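Local coordinates for protein DNA-entry nuclease (Competence-specific nuclease) (Streptococcus agalactiae ILRI112, PDB 4QH0) that probably degrades DNA without sequence specificity as a competence-associated endonuclease of the His-Me finger clan and binds a magnesium ion, probably at its active site, at residues D102-A107 and Q138-N143; L177-T182 and M215-G220; I74-N79 and A119-G124. The protein carries 1 engineered substitution. All coordinates share one frame; numbering follows the deposited sequence.

Contact 1: D102-A107 and Q138-N143; sequences DHYGHA and QTAHSN. With MG (magnesium ion), chain E; SO4 (sulfate ion), chain J; SO4 (sulfate ion), chain G.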
loop_
_atom_site.group_PDB
_atom_site.type_symbol
_atom_site.label_atom_id
_atom_site.label_comp_id
_atom_site.label_asym_id
_atom_site.label_seq_id
_atom_site.Cartn_x
_atom_site.Cartn_y
_atom_site.Cartn_z
ATOM N N ASP A 102 -13.741 7.613 -15.390
ATOM C CA ASP A 102 -12.432 8.246 -15.252
ATOM C C ASP A 102 -11.411 7.492 -16.097
ATOM O O ASP A 102 -11.750 6.506 -16.746
ATOM C CB ASP A 102 -11.997 8.301 -13.782
ATOM C CG ASP A 102 -12.104 6.959 -13.084
ATOM O OD1 ASP A 102 -11.848 5.918 -13.723
ATOM O OD2 ASP A 102 -12.449 6.947 -11.885
ATOM N N HIS A 103 -10.162 7.947 -16.077
ATOM C CA HIS A 103 -9.147 7.415 -16.981
ATOM C C HIS A 103 -8.651 6.026 -16.580
ATOM O O HIS A 103 -7.958 5.365 -17.355
ATOM C CB HIS A 103 -7.970 8.390 -17.118
ATOM C CG HIS A 103 -7.197 8.606 -15.854
ATOM N ND1 HIS A 103 -7.690 9.335 -14.792
ATOM C CD2 HIS A 103 -5.952 8.212 -15.491
ATOM C CE1 HIS A 103 -6.788 9.369 -13.826
ATOM N NE2 HIS A 103 -5.725 8.695 -14.227
ATOM N N TYR A 104 -9.011 5.577 -15.383
ATOM C CA TYR A 104 -8.681 4.220 -14.965
ATOM C C TYR A 104 -9.635 3.221 -15.620
ATOM O O TYR A 104 -9.251 2.092 -15.924
ATOM C CB TYR A 104 -8.732 4.089 -13.444
ATOM C CG TYR A 104 -7.832 5.069 -12.732
ATOM C CD1 TYR A 104 -6.454 4.923 -12.764
ATOM C CD2 TYR A 104 -8.361 6.144 -12.032
ATOM C CE1 TYR A 104 -5.625 5.819 -12.117
ATOM C CE2 TYR A 104 -7.542 7.044 -11.381
ATOM C CZ TYR A 104 -6.175 6.879 -11.428
ATOM O OH TYR A 104 -5.361 7.778 -10.779
ATOM N N GLY A 105 -10.878 3.644 -15.832
ATOM C CA GLY A 105 -11.866 2.821 -16.505
ATOM C C GLY A 105 -12.513 1.787 -15.605
ATOM O O GLY A 105 -13.505 1.166 -15.978
ATOM N N HIS A 106 -11.947 1.595 -14.418
ATOM C CA HIS A 106 -12.511 0.679 -13.438
ATOM C C HIS A 106 -12.180 1.190 -12.045
ATOM O O HIS A 106 -11.316 2.049 -11.883
ATOM C CB HIS A 106 -11.970 -0.736 -13.639
ATOM C CG HIS A 106 -10.498 -0.860 -13.398
ATOM N ND1 HIS A 106 -9.570 -0.792 -14.413
ATOM C CD2 HIS A 106 -9.797 -1.050 -12.257
ATOM C CE1 HIS A 106 -8.357 -0.935 -13.907
ATOM N NE2 HIS A 106 -8.468 -1.091 -12.601
ATOM N N ALA A 107 -12.868 0.656 -11.043
ATOM C CA ALA A 107 -12.826 1.227 -9.703
ATOM C C ALA A 107 -11.654 0.740 -8.857
ATOM O O ALA A 107 -10.917 1.549 -8.298
ATOM C CB ALA A 107 -14.120 0.948 -8.985
ATOM N N GLN A 138 -8.135 -2.286 -3.333
ATOM C CA GLN A 138 -7.583 -0.937 -3.370
ATOM C C GLN A 138 -8.067 -0.187 -4.600
ATOM O O GLN A 138 -8.156 -0.757 -5.685
ATOM C CB GLN A 138 -6.053 -0.992 -3.371
ATOM C CG GLN A 138 -5.389 0.371 -3.258
ATOM C CD GLN A 138 -3.881 0.273 -3.142
ATOM O OE1 GLN A 138 -3.270 -0.654 -3.668
ATOM N NE2 GLN A 138 -3.275 1.228 -2.445
ATOM N N THR A 139 -8.375 1.094 -4.425
ATOM C CA THR A 139 -8.835 1.917 -5.532
ATOM C C THR A 139 -7.750 1.964 -6.589
ATOM O O THR A 139 -6.564 1.867 -6.275
ATOM C CB THR A 139 -9.169 3.355 -5.087
ATOM O OG1 THR A 139 -7.977 4.027 -4.664
ATOM C CG2 THR A 139 -10.189 3.349 -3.954
ATOM N N ALA A 140 -8.156 2.093 -7.845
ATOM C CA ALA A 140 -7.199 2.141 -8.934
ATOM C C ALA A 140 -6.332 3.380 -8.790
ATOM O O ALA A 140 -5.142 3.351 -9.091
ATOM C CB ALA A 140 -7.915 2.135 -10.276
ATOM N N HIS A 141 -6.924 4.466 -8.309
ATOM C CA HIS A 141 -6.180 5.705 -8.142
ATOM C C HIS A 141 -5.081 5.583 -7.089
ATOM O O HIS A 141 -3.927 5.907 -7.359
ATOM C CB HIS A 141 -7.102 6.862 -7.775
ATOM C CG HIS A 141 -6.362 8.101 -7.381
ATOM N ND1 HIS A 141 -5.606 8.830 -8.275
ATOM C CD2 HIS A 141 -6.228 8.719 -6.185
ATOM C CE1 HIS A 141 -5.055 9.854 -7.648
ATOM N NE2 HIS A 141 -5.418 9.810 -6.379
ATOM N N SER A 142 -5.439 5.126 -5.891
ATOM C CA SER A 142 -4.474 5.047 -4.794
ATOM C C SER A 142 -3.453 3.937 -5.024
ATOM O O SER A 142 -2.377 3.947 -4.433
ATOM C CB SER A 142 -5.183 4.845 -3.452
ATOM O OG SER A 142 -5.817 3.581 -3.382
ATOM N N ASN A 143 -3.793 2.985 -5.888
ATOM C CA ASN A 143 -2.866 1.923 -6.262
ATOM C C ASN A 143 -1.872 2.390 -7.320
ATOM O O ASN A 143 -0.669 2.175 -7.188
ATOM C CB ASN A 143 -3.626 0.706 -6.789
ATOM C CG ASN A 143 -2.698 -0.414 -7.233
ATOM O OD1 ASN A 143 -1.734 -0.749 -6.544
ATOM N ND2 ASN A 143 -2.981 -0.992 -8.395
HETATM MG MG MG E . 0.109 -1.736 -6.133
HETATM S S SO4 J . -10.459 11.599 -15.174
HETATM O O1 SO4 J . -9.661 12.589 -15.893
HETATM O O2 SO4 J . -10.218 11.726 -13.740
HETATM O O3 SO4 J . -11.877 11.824 -15.451
HETATM O O4 SO4 J . -10.080 10.259 -15.611
HETATM S S SO4 G . -2.376 8.109 -12.874
HETATM O O1 SO4 G . -2.537 7.261 -14.052
HETATM O O2 SO4 G . -3.085 7.510 -11.746
HETATM O O3 SO4 G . -0.951 8.231 -12.573
HETATM O O4 SO4 G . -2.933 9.431 -13.141
HETATM O O HOH W 1 -0.653 -1.750 -4.212
HETATM O O HOH W 2 0.571 0.236 -5.690
HETATM O O HOH W 3 0.427 -1.569 -8.186
HETATM O O HOH W 4 -0.820 -3.584 -6.330
HETATM O O HOH W 5 1.908 -2.582 -5.473
#

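Contact 2: L177-T182 and M215-G220; sequences LYRNDT and MDYATG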
loop_
_atom_site.group_PDB
_atom_site.type_symbol
_atom_site.label_atom_id
_atom_site.label_comp_id
_atom_site.label_asym_id
_atom_site.label_seq_id
_atom_site.Cartn_x
_atom_site.Cartn_y
_atom_site.Cartn_z
ATOM N N LEU A 177 -4.816 0.308 6.985
ATOM C CA LEU A 177 -5.510 0.924 8.106
ATOM C C LEU A 177 -7.012 0.696 7.995
ATOM O O LEU A 177 -7.615 0.946 6.951
ATOM C CB LEU A 177 -5.193 2.419 8.164
ATOM C CG LEU A 177 -3.701 2.773 8.235
ATOM C CD1 LEU A 177 -3.497 4.279 8.332
ATOM C CD2 LEU A 177 -3.016 2.074 9.398
ATOM N N TYR A 178 -7.598 0.202 9.082
ATOM C CA TYR A 178 -9.028 -0.071 9.154
ATOM C C TYR A 178 -9.707 0.833 10.186
ATOM O O TYR A 178 -9.133 1.129 11.236
ATOM C CB TYR A 178 -9.258 -1.540 9.519
ATOM C CG TYR A 178 -8.644 -2.516 8.537
ATOM C CD1 TYR A 178 -9.307 -2.861 7.367
ATOM C CD2 TYR A 178 -7.406 -3.094 8.780
ATOM C CE1 TYR A 178 -8.752 -3.749 6.466
ATOM C CE2 TYR A 178 -6.844 -3.986 7.883
ATOM C CZ TYR A 178 -7.520 -4.307 6.729
ATOM O OH TYR A 178 -6.968 -5.194 5.835
ATOM N N ARG A 179 -10.932 1.261 9.885
ATOM C CA ARG A 179 -11.699 2.109 10.792
ATOM C C ARG A 179 -12.039 1.362 12.076
ATOM O O ARG A 179 -12.176 1.963 13.140
ATOM C CB ARG A 179 -13.005 2.553 10.134
ATOM C CG ARG A 179 -12.850 3.340 8.839
ATOM C CD ARG A 179 -14.214 3.726 8.271
ATOM N NE ARG A 179 -15.132 2.588 8.259
ATOM C CZ ARG A 179 -16.441 2.672 8.048
ATOM N NH1 ARG A 179 -17.016 3.848 7.830
ATOM N NH2 ARG A 179 -17.178 1.570 8.064
ATOM N N ASN A 180 -12.181 0.045 11.965
ATOM C CA ASN A 180 -12.659 -0.770 13.073
ATOM C C ASN A 180 -12.409 -2.260 12.823
ATOM O O ASN A 180 -11.728 -2.629 11.867
ATOM C CB ASN A 180 -14.151 -0.509 13.290
ATOM C CG ASN A 180 -14.977 -0.766 12.046
ATOM O OD1 ASN A 180 -14.882 -1.825 11.428
ATOM N ND2 ASN A 180 -15.788 0.211 11.664
ATOM N N ASP A 181 -12.966 -3.105 13.687
ATOM C CA ASP A 181 -12.805 -4.551 13.575
ATOM C C ASP A 181 -13.656 -5.180 12.473
ATOM O O ASP A 181 -13.347 -6.271 11.998
ATOM C CB ASP A 181 -13.174 -5.226 14.899
ATOM C CG ASP A 181 -12.132 -5.023 15.975
ATOM O OD1 ASP A 181 -11.016 -4.565 15.653
ATOM O OD2 ASP A 181 -12.430 -5.335 17.149
ATOM N N THR A 182 -14.727 -4.505 12.072
ATOM C CA THR A 182 -15.710 -5.107 11.173
ATOM C C THR A 182 -15.360 -4.963 9.692
ATOM O O THR A 182 -15.624 -5.862 8.892
ATOM C CB THR A 182 -17.103 -4.476 11.367
ATOM O OG1 THR A 182 -17.143 -3.195 10.726
ATOM C CG2 THR A 182 -17.439 -4.322 12.847
ATOM N N MET A 215 -16.781 4.702 -1.449
ATOM C CA MET A 215 -16.845 3.289 -1.104
ATOM C C MET A 215 -17.241 3.108 0.353
ATOM O O MET A 215 -16.825 3.873 1.223
ATOM C CB MET A 215 -15.488 2.630 -1.353
ATOM C CG MET A 215 -15.407 1.171 -0.927
ATOM S SD MET A 215 -13.719 0.558 -0.917
ATOM C CE MET A 215 -13.469 0.192 -2.652
ATOM N N ASP A 216 -18.053 2.088 0.608
ATOM C CA ASP A 216 -18.340 1.654 1.963
ATOM C C ASP A 216 -17.229 0.699 2.359
ATOM O O ASP A 216 -17.107 -0.384 1.790
ATOM C CB ASP A 216 -19.691 0.940 2.025
ATOM C CG ASP A 216 -20.195 0.766 3.443
ATOM O OD1 ASP A 216 -19.404 0.949 4.390
ATOM O OD2 ASP A 216 -21.388 0.442 3.614
ATOM N N TYR A 217 -16.410 1.101 3.322
ATOM C CA TYR A 217 -15.264 0.296 3.711
ATOM C C TYR A 217 -15.691 -0.911 4.533
ATOM O O TYR A 217 -14.915 -1.844 4.733
ATOM C CB TYR A 217 -14.247 1.155 4.458
ATOM C CG TYR A 217 -13.686 2.250 3.583
ATOM C CD1 TYR A 217 -12.834 1.951 2.529
ATOM C CD2 TYR A 217 -14.023 3.578 3.793
ATOM C CE1 TYR A 217 -12.327 2.941 1.717
ATOM C CE2 TYR A 217 -13.519 4.577 2.984
ATOM C CZ TYR A 217 -12.671 4.251 1.950
ATOM O OH TYR A 217 -12.167 5.243 1.142
ATOM N N ALA A 218 -16.938 -0.902 4.989
ATOM C CA ALA A 218 -17.486 -2.040 5.707
ATOM C C ALA A 218 -17.655 -3.220 4.758
ATOM O O ALA A 218 -17.321 -4.354 5.096
ATOM C CB ALA A 218 -18.819 -1.671 6.340
ATOM N N THR A 219 -18.162 -2.934 3.563
ATOM C CA THR A 219 -18.529 -3.965 2.599
ATOM C C THR A 219 -17.647 -3.922 1.357
ATOM O O THR A 219 -17.485 -4.927 0.663
ATOM C CB THR A 219 -19.981 -3.775 2.138
ATOM O OG1 THR A 219 -20.126 -2.481 1.538
ATOM C CG2 THR A 219 -20.934 -3.895 3.314
ATOM N N GLY A 220 -17.090 -2.751 1.078
ATOM C CA GLY A 220 -16.337 -2.536 -0.141
ATOM C C GLY A 220 -17.251 -2.244 -1.317
ATOM O O GLY A 220 -16.802 -2.171 -2.462
HETATM O O HOH W 6 -20.256 1.746 7.070
#

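Contact 3: I74-N79 and A119-G124; sequences IRQYQN and AGNFKG. With SO4 (sulfate ion), chain F.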
loop_
_atom_site.group_PDB
_atom_site.type_symbol
_atom_site.label_atom_id
_atom_site.label_comp_id
_atom_site.label_asym_id
_atom_site.label_seq_id
_atom_site.Cartn_x
_atom_site.Cartn_y
_atom_site.Cartn_z
ATOM N N ILE A 74 16.427 -9.691 -3.692
ATOM C CA ILE A 74 15.019 -10.082 -3.798
ATOM C C ILE A 74 14.259 -9.207 -4.793
ATOM O O ILE A 74 13.070 -9.410 -5.034
ATOM C CB ILE A 74 14.309 -10.076 -2.424
ATOM C CG1 ILE A 74 14.324 -8.680 -1.793
ATOM C CG2 ILE A 74 14.976 -11.089 -1.501
ATOM C CD1 ILE A 74 13.462 -8.571 -0.551
ATOM N N ARG A 75 14.955 -8.240 -5.377
ATOM C CA ARG A 75 14.394 -7.425 -6.443
ATOM C C ARG A 75 13.958 -8.319 -7.609
ATOM O O ARG A 75 14.685 -9.230 -8.009
ATOM C CB ARG A 75 15.436 -6.399 -6.893
ATOM C CG ARG A 75 15.049 -5.531 -8.067
ATOM C CD ARG A 75 14.207 -4.338 -7.677
ATOM N NE ARG A 75 14.214 -3.361 -8.762
ATOM C CZ ARG A 75 13.470 -3.455 -9.861
ATOM N NH1 ARG A 75 12.635 -4.472 -10.020
ATOM N NH2 ARG A 75 13.555 -2.524 -10.800
ATOM N N GLN A 76 12.763 -8.058 -8.133
ATOM C CA GLN A 76 12.181 -8.854 -9.215
ATOM C C GLN A 76 12.091 -8.039 -10.502
ATOM O O GLN A 76 11.258 -7.143 -10.623
ATOM C CB GLN A 76 10.792 -9.349 -8.802
ATOM C CG GLN A 76 9.990 -10.039 -9.901
ATOM C CD GLN A 76 10.685 -11.260 -10.469
ATOM O OE1 GLN A 76 11.441 -11.164 -11.432
ATOM N NE2 GLN A 76 10.425 -12.418 -9.877
ATOM N N TYR A 77 12.946 -8.366 -11.466
ATOM C CA TYR A 77 13.033 -7.610 -12.711
ATOM C C TYR A 77 12.180 -8.205 -13.834
ATOM O O TYR A 77 12.105 -7.631 -14.919
ATOM C CB TYR A 77 14.481 -7.555 -13.203
ATOM C CG TYR A 77 15.490 -7.017 -12.211
ATOM C CD1 TYR A 77 15.782 -5.663 -12.151
ATOM C CD2 TYR A 77 16.177 -7.871 -11.362
ATOM C CE1 TYR A 77 16.717 -5.175 -11.264
ATOM C CE2 TYR A 77 17.111 -7.392 -10.468
ATOM C CZ TYR A 77 17.379 -6.046 -10.426
ATOM O OH TYR A 77 18.309 -5.569 -9.534
ATOM N N GLN A 78 11.557 -9.354 -13.583
ATOM C CA GLN A 78 10.810 -10.058 -14.623
ATOM C C GLN A 78 9.323 -9.722 -14.587
ATOM O O GLN A 78 8.797 -9.293 -13.563
ATOM C CB GLN A 78 10.992 -11.574 -14.487
ATOM C CG GLN A 78 12.444 -12.031 -14.398
ATOM C CD GLN A 78 13.310 -11.473 -15.509
ATOM O OE1 GLN A 78 13.000 -11.625 -16.689
ATOM N NE2 GLN A 78 14.399 -10.818 -15.135
ATOM N N ASN A 79 8.655 -9.925 -15.718
ATOM C CA ASN A 79 7.218 -9.695 -15.818
ATOM C C ASN A 79 6.417 -10.716 -15.013
ATOM O O ASN A 79 6.808 -11.877 -14.903
ATOM C CB ASN A 79 6.785 -9.723 -17.284
ATOM C CG ASN A 79 5.278 -9.815 -17.447
ATOM O OD1 ASN A 79 4.752 -10.842 -17.873
ATOM N ND2 ASN A 79 4.576 -8.742 -17.098
ATOM N N ALA A 119 10.012 -7.207 -4.062
ATOM C CA ALA A 119 10.345 -8.382 -3.268
ATOM C C ALA A 119 9.944 -9.698 -3.937
ATOM O O ALA A 119 9.980 -10.754 -3.306
ATOM C CB ALA A 119 9.690 -8.275 -1.925
ATOM N N GLY A 120 9.572 -9.634 -5.211
ATOM C CA GLY A 120 9.050 -10.794 -5.909
ATOM C C GLY A 120 10.049 -11.914 -6.149
ATOM O O GLY A 120 9.668 -12.974 -6.640
ATOM N N ASN A 121 11.318 -11.680 -5.817
ATOM C CA ASN A 121 12.368 -12.687 -5.993
ATOM C C ASN A 121 12.852 -13.216 -4.644
ATOM O O ASN A 121 13.963 -13.733 -4.533
ATOM C CB ASN A 121 13.549 -12.107 -6.784
ATOM C CG ASN A 121 14.446 -13.184 -7.389
ATOM O OD1 ASN A 121 13.974 -14.229 -7.832
ATOM N ND2 ASN A 121 15.750 -12.926 -7.407
ATOM N N PHE A 122 12.018 -13.064 -3.618
ATOM C CA PHE A 122 12.271 -13.677 -2.318
ATOM C C PHE A 122 11.628 -15.055 -2.320
ATOM O O PHE A 122 10.408 -15.180 -2.394
ATOM C CB PHE A 122 11.705 -12.804 -1.193
ATOM C CG PHE A 122 12.001 -13.315 0.196
ATOM C CD1 PHE A 122 13.308 -13.492 0.628
ATOM C CD2 PHE A 122 10.970 -13.591 1.078
ATOM C CE1 PHE A 122 13.574 -13.956 1.907
ATOM C CE2 PHE A 122 11.231 -14.052 2.356
ATOM C CZ PHE A 122 12.534 -14.232 2.771
ATOM N N LYS A 123 12.457 -16.089 -2.252
ATOM C CA LYS A 123 11.979 -17.455 -2.413
ATOM C C LYS A 123 11.009 -17.846 -1.309
ATOM O O LYS A 123 11.254 -17.585 -0.136
ATOM C CB LYS A 123 13.155 -18.433 -2.436
ATOM C CG LYS A 123 12.760 -19.875 -2.738
ATOM C CD LYS A 123 12.264 -20.038 -4.165
ATOM C CE LYS A 123 11.826 -21.464 -4.439
ATOM N NZ LYS A 123 11.344 -21.643 -5.836
ATOM N N GLY A 124 9.908 -18.476 -1.703
ATOM C CA GLY A 124 8.929 -18.987 -0.762
ATOM C C GLY A 124 7.787 -18.026 -0.500
ATOM O O GLY A 124 6.781 -18.402 0.100
HETATM S S SO4 F . 8.449 -18.978 -5.457
HETATM O O1 SO4 F . 8.594 -20.124 -6.350
HETATM O O2 SO4 F . 7.310 -18.170 -5.879
HETATM O O3 SO4 F . 8.228 -19.451 -4.095
HETATM O O4 SO4 F . 9.662 -18.166 -5.507
HETATM O O HOH W 7 16.747 -10.507 -7.426
HETATM O O HOH W 8 11.877 -15.036 -10.328
#

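Contact 1: D102-A107 and Q138-N143
Tyr104 lies against Ala140 and His141 at the start of helix 140-144, where the fold has the beta-beta-alpha arrangement of His-Me finger nucleases: strands 108-112 and 135-139, then the metal-bearing helix. The tight part is one face of the Tyr104 ring, whose centre sits over the backbone atoms Ala140 C and His141 N. Tyr104 CB meets the methyl CB of Ala140 at 3.8 Å; alanine suits a spot pinched between the tyrosine and the carbonyls of His106 and Ala107. His141, its CG anti to the backbone N (chi1 171°), donates from ND1, in its ring plane, to Tyr104 OH at 2.7 Å. Alongside, Ala140 N donates to Ala107 O (2.9 Å, 157°), an oxygen that Tyr213 also grips. Thr139, at the N-cap, accepts from Ser142 N through OG1 at 3.0 Å.

The other side faces outward and binds sulfate. His103 makes no contact with residues 138-143; its NE2 sits over the rim of the opposite face of the Tyr104 ring and donates to a sulfate, probably from the crystallisation liquor, 3.1 Å away at O4. At the far end of the helix, Asp109 holds Asn143 ND2, and Asn143 OD1 binds the magnesium at 2.1 Å with five waters.

Contact 2: L177-T182 and M215-G220
Two surface loops, each shaped by an Asx turn, meet here at the edge of the nuclease: residues 177-182 lead from strand 170-177 toward strand 188-195, and residues 215-220 join strands 213-215 and 222-224. Arg179 reaches from the first loop to the second. One face of its guanidinium rests over Tyr217 CB, 4.2 Å from NE, and the two side chains cross at about a right angle, the guanidinium and Tyr217 ring planes 60° apart. A bend in the arginine chain (chi3 -47°) carries NH2 on to Ala218, whose small CB lies 4.0 Å from it. Long and flexible, arginine suits such a crossing, since its flat end can lie on carbon while its rim bonds to oxygen: NE forms a salt bridge with Asp183.

Asp216 OD1 lies 4.3 Å from Arg179 NH2 but far off the plane of the group, too distant for a salt bridge, so any attraction is between charges alone. That oxygen instead closes its own Asx turn by accepting from Ala218 N at 3.1 Å. In the partner loop Asn180 OD1 is gripped from one face by both Thr182 N, 2.8 Å away, and Thr182 OG1. The polar link across the loops runs through a single water, which accepts from Arg179 NH2 at 3.2 Å and donates to Asp216 OD1 at 2.9 Å.

Contact 3: I74-N79 and A119-G124
Ile74 and Gln76 clasp a type I beta turn, Ala119 to Phe122, that follows helix 116-119 in this His-Me finger nuclease. The central bond is backbone to backbone: Asn121 N donates to Ile74 O at 3.0 Å and 147°. On one side of it the isoleucine supplies the apolar packing. Its CG1, held between the backbone N and the carbonyl carbon (chi1 61°), sends CD1 to Ala119 CB at 4.0 Å, while CG2 touches Phe122 CD1 at 3.6 Å. The side chains of Ile74 and Phe122 run alongside each other in the same direction. A branched residue suits this place because two methyls reach the two ends of the turn.

On the other side Gln76 lies along Gly120. Its CB comes within 3.7 Å of Gly120 CA, an approach that the glycine permits because it has no side chain in the way. Bent at chi2 (59°), the glutamine brings NE2 back for a weak bond to Gly120 O, 3.4 Å away. Its other amide atom, OE1, accepts from Gln78 N at 2.8 Å and so fixes which way the group faces. Asn121, at the exposed rim, presses CB on Arg75 O, and one water links that same oxygen to Asn121 ND2.

Farther out, Arg75 turns away from the turn and ties the loop to the body of the protein: NE makes a salt bridge with Asp165 and NH1 bonds to Ala117 O. The Phe122 side chain, together with Ala119, packs on strand 52-54, one of the two outer strands of the large sheet. Just past the turn, Lys123 NZ donates to O1 of a sulfate ion, probably from the crystallisation liquor, whose O3 accepts from Gly124 N at 3.1 Å.

Along the chain the segments of contacts 3 and 1 alternate, 74-79, 102-107, 119-124, 138-143, before contact 2 follows with 177-182 and 215-220. Residues 119-124 lie in the connection between strands 108-112 and 135-139, so the turn of contact 3 belongs to the same excursion that leads into the metal-bearing helix of contact 1. The large antiparallel sheet links contacts 2 and 3, whose first segments follow its neighbouring strands 170-177 and 66-70. Their centres are about 31 Å apart, on opposite sides of the chain's centre; centre to centre, contact 1 lies about 18 Å from contact 2 and about 25 Å from contact 3. Contact 1 alone holds the magnesium; the others join loops farther away.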